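Local atomic coordinates of short chain dehydrogenase (Rhodopseudomonas palustris, PDB entry 3H7A), a protein that probably acts as an NAD(P)-dependent oxidoreductase of the short-chain dehydrogenase/reductase family, built on a Rossmann fold. Residues 6-11 with 30-35; 20-25 with 215-220; 62-67 with 111-116; 143-148 with 157-162; 179-184 with 224-229. All coordinates share one frame; numbering follows the deposited sequence. Where two conformers were deposited one is given.

Interaction 1 of 5, residues 6-11 with 30-35; sequences RNATVA and EGFTVF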
# COMPACT_ATOMS: atom_id res chain seq x y z
N ARG B 6 14.49 -0.24 -37.05
CA ARG B 6 13.09 0.11 -36.88
C ARG B 6 12.91 1.53 -37.36
O ARG B 6 13.78 2.39 -37.16
CB ARG B 6 12.68 0.02 -35.41
CG ARG B 6 12.64 -1.38 -34.86
CD ARG B 6 12.75 -1.29 -33.37
NE ARG B 6 12.95 -2.59 -32.73
CZ ARG B 6 11.98 -3.34 -32.23
NH1 ARG B 6 10.72 -2.93 -32.31
NH2 ARG B 6 12.26 -4.49 -31.66
N ASN B 7 11.77 1.79 -37.99
CA ASN B 7 11.41 3.15 -38.33
C ASN B 7 10.72 3.80 -37.13
O ASN B 7 9.54 4.12 -37.18
CB ASN B 7 10.51 3.15 -39.57
CG ASN B 7 10.23 4.55 -40.09
OD1 ASN B 7 9.17 4.80 -40.67
ND2 ASN B 7 11.17 5.48 -39.88
N ALA B 8 11.48 3.98 -36.04
CA ALA B 8 10.91 4.43 -34.77
C ALA B 8 11.98 5.05 -33.90
O ALA B 8 13.17 4.68 -33.98
CB ALA B 8 10.27 3.27 -34.04
N THR B 9 11.57 5.99 -33.06
CA THR B 9 12.47 6.58 -32.06
C THR B 9 12.09 6.21 -30.63
O THR B 9 10.93 5.91 -30.34
CB THR B 9 12.56 8.11 -32.17
OG1 THR B 9 11.24 8.67 -32.23
CG2 THR B 9 13.33 8.52 -33.41
N VAL B 10 13.11 6.21 -29.76
CA VAL B 10 12.97 6.15 -28.31
C VAL B 10 13.57 7.41 -27.69
O VAL B 10 14.74 7.72 -27.93
CB VAL B 10 13.69 4.90 -27.71
CG1 VAL B 10 13.68 4.94 -26.18
CG2 VAL B 10 13.04 3.64 -28.19
N ALA B 11 12.79 8.15 -26.89
CA ALA B 11 13.34 9.30 -26.20
C ALA B 11 13.83 8.87 -24.82
O ALA B 11 13.06 8.35 -24.03
CB ALA B 11 12.30 10.38 -26.08
N GLU B 30 18.46 -2.82 -29.95
CA GLU B 30 17.24 -3.45 -30.42
C GLU B 30 16.66 -2.76 -31.64
O GLU B 30 15.54 -3.05 -32.05
CB GLU B 30 16.20 -3.50 -29.30
CG GLU B 30 16.63 -4.29 -28.06
CD GLU B 30 16.83 -5.79 -28.31
OE1 GLU B 30 16.26 -6.34 -29.29
OE2 GLU B 30 17.55 -6.43 -27.52
N GLY B 31 17.41 -1.82 -32.21
CA GLY B 31 17.05 -1.27 -33.52
C GLY B 31 16.30 0.05 -33.53
O GLY B 31 15.85 0.47 -34.59
N PHE B 32 16.16 0.70 -32.39
CA PHE B 32 15.50 2.01 -32.37
C PHE B 32 16.53 3.11 -32.59
O PHE B 32 17.71 2.93 -32.27
CB PHE B 32 14.82 2.25 -31.03
CG PHE B 32 13.59 1.43 -30.79
CD1 PHE B 32 12.34 1.86 -31.24
CD2 PHE B 32 13.67 0.25 -30.06
CE1 PHE B 32 11.19 1.12 -30.99
CE2 PHE B 32 12.52 -0.52 -29.80
CZ PHE B 32 11.28 -0.08 -30.26
N THR B 33 16.11 4.27 -33.11
CA THR B 33 16.96 5.44 -33.02
C THR B 33 16.71 6.08 -31.66
O THR B 33 15.59 6.42 -31.32
CB THR B 33 16.70 6.48 -34.13
OG1 THR B 33 17.00 5.91 -35.41
CG2 THR B 33 17.57 7.72 -33.92
N VAL B 34 17.76 6.24 -30.88
CA VAL B 34 17.60 6.83 -29.56
C VAL B 34 17.88 8.33 -29.63
O VAL B 34 18.89 8.75 -30.18
CB VAL B 34 18.47 6.10 -28.51
CG1 VAL B 34 18.44 6.84 -27.15
CG2 VAL B 34 18.00 4.65 -28.35
N PHE B 35 16.95 9.11 -29.12
CA PHE B 35 17.16 10.51 -28.82
C PHE B 35 17.54 10.59 -27.37
O PHE B 35 16.75 10.29 -26.49
CB PHE B 35 15.90 11.34 -29.14
CG PHE B 35 15.86 11.82 -30.57
CD1 PHE B 35 15.79 10.91 -31.63
CD2 PHE B 35 15.97 13.18 -30.86
CE1 PHE B 35 15.81 11.34 -32.95
CE2 PHE B 35 15.97 13.63 -32.19
CZ PHE B 35 15.89 12.70 -33.23
O HOH W 1 14.44 -5.90 -31.20
O HOH W 2 14.55 5.72 -36.38
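Thr9, Val10 and Ala11 run parallel to Thr33, Val34 and Phe35, the strand axes 4.6 Å apart and 26° from alignment, with Ala8 O, Thr33 O and Val10 O accepting from the amides of Thr33, Val10 and Phe35 in turn. Ahead of the strands Arg6 N adds a bond to Gly31 O. The Arg6 side chain then runs extended from CG to NE, and NE donates to Glu30 O at 2.7 Å, with that oxygen close to the guanidinium plane. The guanidinium lies flat on Phe32, planes 14° apart and centres 4.4 Å apart, while Arg6 CD sits over the ring centre, 3.5 Å from the centroid. On the opposite face Val10 CG2 lies nearer the rim, 3.5 Å from Phe32 CG, and Ala8 CB comes in at the edge. One water accepts from Arg6 NH2 and donates to Glu30 O and OE1, tying the arginine to a glutamate whose OE2 is paired with Lys26. A second water joins Ala8 O to Thr33 OG1. From outside, Tyr227 meets the Phe32 ring edge-to-face. Gly31, with its positive phi, closes the intervening helix in a Schellman motif, which turns the chain into the second strand. This is the first beta-alpha-beta crossover of a Rossmann fold, its two strands side by side in the parallel sheet.

Interaction 2 of 5, residues 20-25 with 215-220; sequences GAEIAK and PPAAVA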
# COMPACT_ATOMS: atom_id res chain seq x y z
N GLY B 20 20.84 5.68 -17.47
CA GLY B 20 20.37 6.32 -18.71
C GLY B 20 21.14 5.91 -19.95
O GLY B 20 20.54 5.67 -21.00
N ALA B 21 22.46 5.82 -19.82
CA ALA B 21 23.34 5.39 -20.91
C ALA B 21 23.09 3.95 -21.31
O ALA B 21 23.06 3.63 -22.50
CB ALA B 21 24.79 5.57 -20.51
N GLU B 22 22.89 3.09 -20.31
CA GLU B 22 22.58 1.68 -20.56
C GLU B 22 21.21 1.49 -21.19
O GLU B 22 21.03 0.61 -22.03
CB GLU B 22 22.67 0.85 -19.28
CG GLU B 22 24.09 0.59 -18.80
CD GLU B 22 24.96 -0.11 -19.83
OE1 GLU B 22 24.48 -1.05 -20.52
OE2 GLU B 22 26.13 0.28 -19.93
N ILE B 23 20.25 2.32 -20.80
CA ILE B 23 18.93 2.28 -21.43
C ILE B 23 19.06 2.62 -22.91
O ILE B 23 18.50 1.93 -23.76
CB ILE B 23 17.93 3.25 -20.73
CG1 ILE B 23 17.61 2.77 -19.31
CG2 ILE B 23 16.66 3.34 -21.53
CD1 ILE B 23 16.90 3.83 -18.46
N ALA B 24 19.83 3.67 -23.21
CA ALA B 24 20.06 4.11 -24.59
C ALA B 24 20.75 3.01 -25.38
O ALA B 24 20.29 2.66 -26.47
CB ALA B 24 20.88 5.40 -24.60
N LYS B 25 21.82 2.42 -24.82
CA LYS B 25 22.53 1.28 -25.42
C LYS B 25 21.58 0.13 -25.75
O LYS B 25 21.67 -0.43 -26.84
CB LYS B 25 23.66 0.75 -24.51
CG LYS B 25 24.91 1.63 -24.39
CD LYS B 25 26.01 0.92 -23.57
CE LYS B 25 26.90 1.91 -22.83
NZ LYS B 25 28.09 1.30 -22.14
N PRO B 215 24.07 -3.58 -11.34
CA PRO B 215 24.47 -2.88 -12.56
C PRO B 215 23.37 -2.11 -13.29
O PRO B 215 22.21 -2.51 -13.30
CB PRO B 215 25.02 -4.01 -13.47
CG PRO B 215 24.45 -5.22 -12.95
CD PRO B 215 24.43 -5.01 -11.46
N PRO B 216 23.76 -0.98 -13.90
CA PRO B 216 22.92 -0.17 -14.76
C PRO B 216 22.35 -0.97 -15.94
O PRO B 216 21.25 -0.67 -16.39
CB PRO B 216 23.87 0.91 -15.25
CG PRO B 216 24.90 1.00 -14.19
CD PRO B 216 25.10 -0.38 -13.75
N ALA B 217 23.08 -1.99 -16.40
CA ALA B 217 22.58 -2.86 -17.46
C ALA B 217 21.33 -3.66 -17.05
O ALA B 217 20.53 -4.05 -17.91
CB ALA B 217 23.68 -3.81 -17.93
N ALA B 218 21.16 -3.88 -15.74
CA ALA B 218 19.99 -4.59 -15.23
C ALA B 218 18.70 -3.79 -15.37
O ALA B 218 17.67 -4.34 -15.78
CB ALA B 218 20.22 -5.00 -13.78
N VAL B 219 18.77 -2.49 -15.06
CA VAL B 219 17.63 -1.58 -15.21
C VAL B 219 17.17 -1.49 -16.67
O VAL B 219 15.97 -1.50 -16.97
CB VAL B 219 17.98 -0.16 -14.69
CG1 VAL B 219 16.77 0.77 -14.73
CG2 VAL B 219 18.54 -0.24 -13.26
N ALA B 220 18.14 -1.44 -17.59
CA ALA B 220 17.85 -1.40 -19.02
C ALA B 220 17.12 -2.67 -19.44
O ALA B 220 16.18 -2.61 -20.23
CB ALA B 220 19.12 -1.21 -19.82
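Glu22 and Ile23, on the first helix of the Rossmann fold, pack against Pro216, Ala217 and Ala220 at the start of helix 216-228; Gly20, just before them on the helix, is probably the last glycine of the family's glycine-rich motif. The short helical segments approach to 7.9 Å and cross at -49°. Glu22 has the largest share of the buried surface, mainly through CB and CG. Its CG lies anti to the carbonyl carbon and meets Pro216 CB at 3.6 Å, with Glu22 CB equally near Pro216 O. The chain bends at chi2 (-58°), which places CD; beyond it OE1 passes 3.9 Å from Ala217 CB without a hydrogen bond across the contact. OE2 instead takes Lys25 NZ at 3.1 Å, on its syn side but 32° out of the carboxylate plane, and that ammonium has a second partner in Glu50. A negative charge beside the first turn of helix 216-228 would probably suit the positive end of that helix dipole. Pro215 and Ala218 pack on Ser232 of the second subunit, which places this helix at an interface. One turn further along helix 216-228 the backbones close in: Ile23 CA and Ala220 CA are 4.5 Å apart, and Ala220 CB touches Glu22 O at 3.4 Å and has Ile23 CG1 at 4.3 Å.

Interaction 3 of 5, residues 62-67 with 111-116; sequences SLDARN and WEMACW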
# COMPACT_ATOMS: atom_id res chain seq x y z
N SER B 62 21.47 18.46 -25.99
CA SER B 62 21.51 19.11 -24.69
C SER B 62 20.07 19.38 -24.33
O SER B 62 19.31 19.87 -25.16
CB SER B 62 22.26 20.43 -24.75
OG SER B 62 23.66 20.23 -24.72
N LEU B 63 19.68 19.05 -23.10
CA LEU B 63 18.29 19.19 -22.69
C LEU B 63 18.21 19.44 -21.20
O LEU B 63 18.71 18.65 -20.39
CB LEU B 63 17.48 17.93 -23.05
CG LEU B 63 16.08 17.78 -22.43
CD1 LEU B 63 15.10 18.76 -23.04
CD2 LEU B 63 15.55 16.32 -22.51
N ASP B 64 17.59 20.56 -20.85
CA ASP B 64 17.25 20.83 -19.47
C ASP B 64 15.76 20.53 -19.29
O ASP B 64 14.89 21.31 -19.68
CB ASP B 64 17.58 22.28 -19.11
CG ASP B 64 17.27 22.60 -17.66
OD1 ASP B 64 17.25 21.68 -16.81
OD2 ASP B 64 17.06 23.79 -17.37
N ALA B 65 15.49 19.39 -18.66
CA ALA B 65 14.14 18.84 -18.56
C ALA B 65 13.18 19.68 -17.72
O ALA B 65 11.97 19.54 -17.88
CB ALA B 65 14.19 17.40 -18.07
N ARG B 66 13.71 20.57 -16.88
CA ARG B 66 12.88 21.56 -16.18
C ARG B 66 12.20 22.52 -17.15
O ARG B 66 11.15 23.07 -16.85
CB ARG B 66 13.70 22.38 -15.20
CG ARG B 66 14.32 21.58 -14.08
CD ARG B 66 15.21 22.47 -13.25
NE ARG B 66 16.36 22.92 -14.01
CZ ARG B 66 17.51 23.33 -13.47
NH1 ARG B 66 17.67 23.33 -12.15
NH2 ARG B 66 18.50 23.72 -14.26
N ASN B 67 12.82 22.72 -18.31
CA ASN B 67 12.34 23.67 -19.31
C ASN B 67 11.34 22.99 -20.25
O ASN B 67 11.71 22.18 -21.10
CB ASN B 67 13.55 24.27 -20.05
CG ASN B 67 13.21 25.51 -20.88
OD1 ASN B 67 12.15 25.61 -21.50
ND2 ASN B 67 14.14 26.45 -20.89
N TRP B 111 11.19 19.49 -7.37
CA TRP B 111 9.93 19.31 -8.07
C TRP B 111 10.01 19.58 -9.59
O TRP B 111 9.48 18.80 -10.40
CB TRP B 111 8.85 20.19 -7.46
CG TRP B 111 7.56 20.12 -8.21
CD1 TRP B 111 6.61 19.14 -8.12
CD2 TRP B 111 7.06 21.07 -9.16
NE1 TRP B 111 5.56 19.41 -8.97
CE2 TRP B 111 5.81 20.60 -9.62
CE3 TRP B 111 7.56 22.28 -9.68
CZ2 TRP B 111 5.03 21.29 -10.55
CZ3 TRP B 111 6.79 22.98 -10.61
CH2 TRP B 111 5.53 22.48 -11.03
N GLU B 112 10.67 20.68 -9.98
CA GLU B 112 10.82 21.03 -11.40
C GLU B 112 11.52 19.93 -12.19
O GLU B 112 11.11 19.59 -13.29
CB GLU B 112 11.58 22.34 -11.59
CG GLU B 112 10.85 23.59 -11.06
CD GLU B 112 11.67 24.87 -11.23
OE1 GLU B 112 12.90 24.81 -11.48
OE2 GLU B 112 11.06 25.95 -11.12
N MET B 113 12.56 19.37 -11.58
CA MET B 113 13.42 18.37 -12.22
C MET B 113 12.77 16.97 -12.23
O MET B 113 12.73 16.31 -13.27
CB MET B 113 14.79 18.36 -11.52
CG MET B 113 15.91 17.55 -12.18
SD MET B 113 16.99 18.39 -13.38
CE MET B 113 16.02 18.32 -14.87
N ALA B 114 12.27 16.54 -11.07
CA ALA B 114 11.83 15.15 -10.88
C ALA B 114 10.33 14.87 -11.06
O ALA B 114 9.92 13.71 -11.11
CB ALA B 114 12.26 14.66 -9.49
N CYS B 115 9.52 15.92 -11.12
CA CYS B 115 8.09 15.74 -11.18
C CYS B 115 7.44 16.51 -12.35
O CYS B 115 6.77 15.91 -13.19
CB CYS B 115 7.45 16.16 -9.86
SG CYS B 115 5.65 15.92 -9.94
N TRP B 116 7.67 17.82 -12.37
CA TRP B 116 7.20 18.72 -13.42
C TRP B 116 7.73 18.26 -14.76
O TRP B 116 6.97 18.09 -15.70
CB TRP B 116 7.68 20.15 -13.11
CG TRP B 116 7.63 21.11 -14.29
CD1 TRP B 116 8.70 21.61 -14.98
CD2 TRP B 116 6.46 21.68 -14.88
NE1 TRP B 116 8.26 22.45 -15.98
CE2 TRP B 116 6.89 22.51 -15.94
CE3 TRP B 116 5.09 21.57 -14.63
CZ2 TRP B 116 6.00 23.22 -16.74
CZ3 TRP B 116 4.21 22.28 -15.42
CH2 TRP B 116 4.67 23.09 -16.47
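Arg66 lays its aliphatic chain over Glu112 and Met113 on helix 104-132, and these three residues supply most of the buried surface. Arg66 CG packs 3.8 Å from Glu112 CB, and Arg66 CD passes 3.7 Å from Glu112 OE1. The chain bends at chi3 (-66°), which swings NE back toward its own loop: NE meets the syn lone pair of Asp64 OD1 at 3.2 Å, with OD1 tilted 30° from the guanidinium plane, and NH2 makes a weak bond to OD2. Glu112, whose carboxylate stands nearly perpendicular to the guanidinium, keeps OE2 on Arg108, and its OE1 stays 4.7 Å from Arg66 NE. Met113 is present in two conformers, so the position of its tip is doubtful; in one of them CE fits against Ala65 CB and Arg66 CG. The sole hydrogen bond between the two segments is weak: Trp116 NE1 to Arg66 O, 3.1 Å, with the oxygen at the indole edge, and Glu68 OE1 is a second weak partner. The type I turn from Asp64 to Asn67 exposes that carbonyl to the helix, which has a wider pi-type turn at 112-116. Apolar stems thus carry the packing, while each charge is settled mainly elsewhere: Arg66 on Asp64 and Glu112 on Arg108. Arg39 lies close to the arginine with like charge and makes a long, weak ion pair with Asp64 OD1, so the aspartate probably offsets both.

Interaction 4 of 5, residues 143-148 with 157-162; sequences TASLRG and SAKFGL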
# COMPACT_ATOMS: atom_id res chain seq x y z
N THR B 143 12.57 4.28 -4.10
CA THR B 143 11.82 3.96 -2.88
C THR B 143 11.15 5.21 -2.32
O THR B 143 10.08 5.12 -1.69
CB THR B 143 12.70 3.35 -1.78
OG1 THR B 143 13.77 4.23 -1.49
CG2 THR B 143 13.25 2.01 -2.21
N ALA B 144 11.76 6.38 -2.57
CA ALA B 144 11.18 7.65 -2.17
C ALA B 144 9.89 7.94 -2.96
O ALA B 144 9.15 8.83 -2.58
CB ALA B 144 12.17 8.79 -2.31
N SER B 145 9.60 7.15 -4.00
CA SER B 145 8.27 7.18 -4.65
C SER B 145 7.16 6.59 -3.81
O SER B 145 5.97 6.88 -4.04
CB SER B 145 8.28 6.45 -6.00
OG SER B 145 9.32 6.95 -6.80
N LEU B 146 7.54 5.76 -2.83
CA LEU B 146 6.59 4.95 -2.07
C LEU B 146 6.45 5.35 -0.60
O LEU B 146 5.35 5.29 -0.05
CB LEU B 146 6.95 3.47 -2.17
CG LEU B 146 7.04 2.85 -3.57
CD1 LEU B 146 7.57 1.44 -3.46
CD2 LEU B 146 5.69 2.87 -4.24
N ARG B 147 7.56 5.76 0.01
CA ARG B 147 7.55 6.24 1.40
C ARG B 147 8.54 7.39 1.62
O ARG B 147 9.60 7.43 1.02
CB ARG B 147 7.82 5.10 2.39
CG ARG B 147 9.09 4.35 2.16
CD ARG B 147 9.02 2.98 2.83
NE ARG B 147 9.84 2.02 2.10
CZ ARG B 147 9.38 1.17 1.18
NH1 ARG B 147 8.08 1.11 0.89
NH2 ARG B 147 10.22 0.35 0.57
N GLY B 148 8.17 8.34 2.47
CA GLY B 148 9.03 9.48 2.75
C GLY B 148 9.75 9.36 4.08
O GLY B 148 9.14 9.49 5.13
N SER B 157 8.55 14.15 -2.08
CA SER B 157 7.37 14.89 -2.58
C SER B 157 7.30 14.86 -4.09
O SER B 157 6.25 14.59 -4.68
CB SER B 157 7.38 16.34 -2.12
OG SER B 157 6.18 16.96 -2.52
N ALA B 158 8.45 15.10 -4.72
CA ALA B 158 8.55 15.05 -6.17
C ALA B 158 8.40 13.63 -6.72
O ALA B 158 7.77 13.45 -7.77
CB ALA B 158 9.86 15.66 -6.63
N LYS B 159 8.97 12.62 -6.06
CA LYS B 159 8.82 11.22 -6.52
C LYS B 159 7.39 10.66 -6.39
O LYS B 159 6.89 10.01 -7.31
CB LYS B 159 9.86 10.27 -5.89
CG LYS B 159 11.31 10.65 -6.12
CD LYS B 159 11.72 10.71 -7.60
CE LYS B 159 11.58 9.40 -8.30
NZ LYS B 159 12.22 9.46 -9.64
N PHE B 160 6.73 10.96 -5.27
CA PHE B 160 5.31 10.64 -5.06
C PHE B 160 4.51 11.34 -6.15
O PHE B 160 3.65 10.73 -6.78
CB PHE B 160 4.84 11.17 -3.72
CG PHE B 160 4.96 10.20 -2.57
CD1 PHE B 160 6.19 9.66 -2.21
CD2 PHE B 160 3.86 9.94 -1.76
CE1 PHE B 160 6.29 8.82 -1.10
CE2 PHE B 160 3.95 9.11 -0.68
CZ PHE B 160 5.17 8.57 -0.33
N GLY B 161 4.82 12.61 -6.37
CA GLY B 161 4.16 13.42 -7.40
C GLY B 161 4.28 12.79 -8.78
O GLY B 161 3.30 12.71 -9.52
N LEU B 162 5.49 12.33 -9.12
CA LEU B 162 5.69 11.62 -10.40
C LEU B 162 4.86 10.31 -10.50
O LEU B 162 4.28 9.98 -11.56
CB LEU B 162 7.20 11.32 -10.62
CG LEU B 162 7.52 10.75 -12.01
CD1 LEU B 162 7.28 11.81 -13.07
CD2 LEU B 162 8.96 10.23 -12.08
O HOH W 3 8.34 8.28 -8.90
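Phe160 pushes its ring into the turn at 144-147, where backbone atoms meet one face and part of its edge. Ser145 O stands 3.3 Å above one face, displaced toward the rim near CD1. At the edge, in the ring plane, Ala144 O lies 3.1 Å from CD1, and Arg147 CA sits in that plane too. Leu146 O approaches CZ obliquely at 3.3 Å, and Arg147 N comes near CE1. Of these oxygens Ala144 O lies in plane, where the ring hydrogens point, whereas Ser145 O stands over the face. Chi1 of Phe160 is -91°, off the usual staggered position, which suggests that CG has been shifted somewhat to fit the ring into this pocket. The turn is held by Thr143 O, which accepts from both Leu146 N and Arg147 N.

One residue earlier on the helix, Lys159 CB lies 3.5 Å from Ser145 OG. The lysine chain then folds at chi2 (-60°) and chi3, and NZ reaches Thr140 O. Ser145 OG is bonded to Ala142 N and also shares a water with Lys159 O, 2.7 Å from OG and 2.8 Å from the carbonyl oxygen, a bridge between turn and helix. Phe160 also packs on Ala164 of the third subunit, whose Gln167 bonds Gly148 N. The pairing joins the loop after strand 135-142 to helix 153-173, the region that carries the active site in classical short-chain dehydrogenases; Lys159 probably occupies the lysine position of their YxxxK motif, with Phe155 where the tyrosine would stand.

Interaction 5 of 5, residues 179-184 with 224-229; sequences HVAHLI and WQLYQQ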
# COMPACT_ATOMS: atom_id res chain seq x y z
N HIS B 179 1.11 1.87 -23.11
CA HIS B 179 1.61 1.22 -21.92
C HIS B 179 2.39 2.22 -21.09
O HIS B 179 3.59 2.43 -21.30
CB HIS B 179 2.51 0.04 -22.30
CG HIS B 179 2.99 -0.78 -21.15
ND1 HIS B 179 3.77 -1.91 -21.32
CD2 HIS B 179 2.81 -0.66 -19.81
CE1 HIS B 179 4.05 -2.43 -20.14
NE2 HIS B 179 3.48 -1.69 -19.21
N VAL B 180 1.72 2.83 -20.12
CA VAL B 180 2.39 3.69 -19.15
C VAL B 180 2.91 2.78 -18.05
O VAL B 180 2.18 1.91 -17.58
CB VAL B 180 1.44 4.77 -18.56
CG1 VAL B 180 2.19 5.74 -17.67
CG2 VAL B 180 0.74 5.53 -19.67
N ALA B 181 4.17 2.95 -17.65
CA ALA B 181 4.71 2.15 -16.56
C ALA B 181 5.62 2.96 -15.64
O ALA B 181 6.09 4.06 -15.99
CB ALA B 181 5.44 0.89 -17.08
N HIS B 182 5.86 2.41 -14.45
CA HIS B 182 6.64 3.07 -13.42
C HIS B 182 7.60 2.04 -12.83
O HIS B 182 7.18 1.10 -12.16
CB HIS B 182 5.69 3.59 -12.34
CG HIS B 182 6.33 4.48 -11.33
ND1 HIS B 182 6.15 4.31 -9.97
CD2 HIS B 182 7.11 5.58 -11.47
CE1 HIS B 182 6.82 5.24 -9.32
NE2 HIS B 182 7.41 6.03 -10.20
N LEU B 183 8.90 2.20 -13.10
CA LEU B 183 9.88 1.24 -12.63
C LEU B 183 10.62 1.79 -11.44
O LEU B 183 11.34 2.78 -11.56
CB LEU B 183 10.88 0.88 -13.74
CG LEU B 183 11.96 -0.13 -13.35
CD1 LEU B 183 11.36 -1.52 -13.12
CD2 LEU B 183 13.02 -0.17 -14.43
N ILE B 184 10.48 1.11 -10.30
CA ILE B 184 11.03 1.56 -9.02
C ILE B 184 12.34 0.84 -8.75
O ILE B 184 12.40 -0.39 -8.77
CB ILE B 184 10.02 1.34 -7.87
CG1 ILE B 184 8.78 2.19 -8.09
CG2 ILE B 184 10.64 1.70 -6.53
CD1 ILE B 184 7.63 1.76 -7.27
N TRP B 224 13.42 -3.10 -20.91
CA TRP B 224 13.20 -3.93 -22.10
C TRP B 224 12.12 -5.00 -21.84
O TRP B 224 11.26 -5.22 -22.68
CB TRP B 224 14.50 -4.57 -22.64
CG TRP B 224 14.24 -5.30 -23.95
CD1 TRP B 224 14.29 -6.65 -24.16
CD2 TRP B 224 13.85 -4.71 -25.21
NE1 TRP B 224 13.97 -6.94 -25.48
CE2 TRP B 224 13.69 -5.77 -26.13
CE3 TRP B 224 13.63 -3.40 -25.64
CZ2 TRP B 224 13.31 -5.55 -27.46
CZ3 TRP B 224 13.27 -3.18 -26.96
CH2 TRP B 224 13.10 -4.25 -27.86
N GLN B 225 12.16 -5.61 -20.65
CA GLN B 225 11.10 -6.52 -20.23
C GLN B 225 9.71 -5.85 -20.28
O GLN B 225 8.77 -6.42 -20.82
CB GLN B 225 11.39 -7.07 -18.84
CG GLN B 225 10.46 -8.20 -18.43
CD GLN B 225 10.23 -8.28 -16.93
OE1 GLN B 225 9.13 -8.62 -16.48
NE2 GLN B 225 11.27 -7.99 -16.15
N LEU B 226 9.60 -4.64 -19.74
CA LEU B 226 8.33 -3.90 -19.79
C LEU B 226 7.94 -3.60 -21.23
O LEU B 226 6.76 -3.72 -21.60
CB LEU B 226 8.40 -2.62 -18.96
CG LEU B 226 8.30 -2.74 -17.44
CD1 LEU B 226 8.67 -1.44 -16.75
CD2 LEU B 226 6.89 -3.20 -17.03
N TYR B 227 8.93 -3.22 -22.05
CA TYR B 227 8.68 -2.97 -23.46
C TYR B 227 8.06 -4.20 -24.12
O TYR B 227 7.10 -4.08 -24.86
CB TYR B 227 9.95 -2.53 -24.23
CG TYR B 227 9.64 -2.38 -25.71
CD1 TYR B 227 8.99 -1.26 -26.20
CD2 TYR B 227 9.94 -3.40 -26.61
CE1 TYR B 227 8.66 -1.14 -27.53
CE2 TYR B 227 9.63 -3.28 -27.95
CZ TYR B 227 8.99 -2.16 -28.40
OH TYR B 227 8.66 -2.04 -29.72
N GLN B 228 8.61 -5.38 -23.82
CA GLN B 228 8.20 -6.62 -24.46
C GLN B 228 6.81 -7.18 -24.11
O GLN B 228 6.29 -8.03 -24.83
CB GLN B 228 9.26 -7.70 -24.23
CG GLN B 228 10.59 -7.43 -24.92
CD GLN B 228 10.61 -7.88 -26.36
OE1 GLN B 228 11.25 -8.89 -26.69
NE2 GLN B 228 9.94 -7.13 -27.24
N GLN B 229 6.22 -6.71 -23.01
CA GLN B 229 4.92 -7.20 -22.54
C GLN B 229 3.79 -6.93 -23.53
O GLN B 229 3.62 -5.80 -23.98
CB GLN B 229 4.54 -6.56 -21.21
CG GLN B 229 5.42 -6.94 -20.06
CD GLN B 229 4.92 -6.35 -18.76
OE1 GLN B 229 4.27 -5.31 -18.76
NE2 GLN B 229 5.24 -7.01 -17.65
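His179 reaches from its strand toward the end of helix 216-228, where Leu226 and Gln229 receive it. CB points toward the helix, and CG lies anti to the backbone N (chi1 -175°), which carries the ring on to the helix end. Past CG, ND1 comes 3.5 Å from Leu226 O, but its hydrogen bond is with Lys136 NZ. CE1, at the front of the ring, meets two oxygens: Gln229 OE1 at the ring edge, 3.2 Å away, and Leu226 O, oblique to the ring at 3.3 Å. NE2 is 3.7 Å from the same Gln229 OE1 and bonds instead to Thr235 O. Ring and Gln229 amide are turned almost into a common orientation, planes 3° apart, although the two side chains cross at about a right angle. Gln229 OE1 takes the Thr235 amide, and Trp234 stacks on the imidazole.

Further along the strand the contact is apolar. Leu226 CD1 touches Ala181 CB at 4.0 Å and reaches Leu183 CB at 4.4 Å, packing the helix over one face of the sheet, with Phe138 of the neighbouring strand alongside.

Lys136 NZ also bonds Leu226 O, Tyr227 O and Gln229 O, gathering the carbonyls at the helix end beside the histidine. With ND1 facing an ammonium and NE2 facing a carbonyl, the ring is probably neutral with its proton on NE2; CE1-H, polarised by its two nitrogens, would suit the pair of oxygens around it.

From the N terminus, interaction 1 is the first to close, pairing strands 9-13 and 33-38 around helix 18-29. Interaction 2 opens on that helix before interaction 1 has closed, so the two cross, and it ends only at helix 216-228, far along the chain and beyond the unmodelled residues 187-213. Within its span interactions 3 and 4 follow in series: 62-67 meets helix 104-132, then 143-148 folds back on helix 153-173. Those two helices touch each other and meet the third subunit. Interaction 5 opens on strand 178-185 inside the same span and closes past 215-220, crossing interaction 2 and securing the last helix to the sheet.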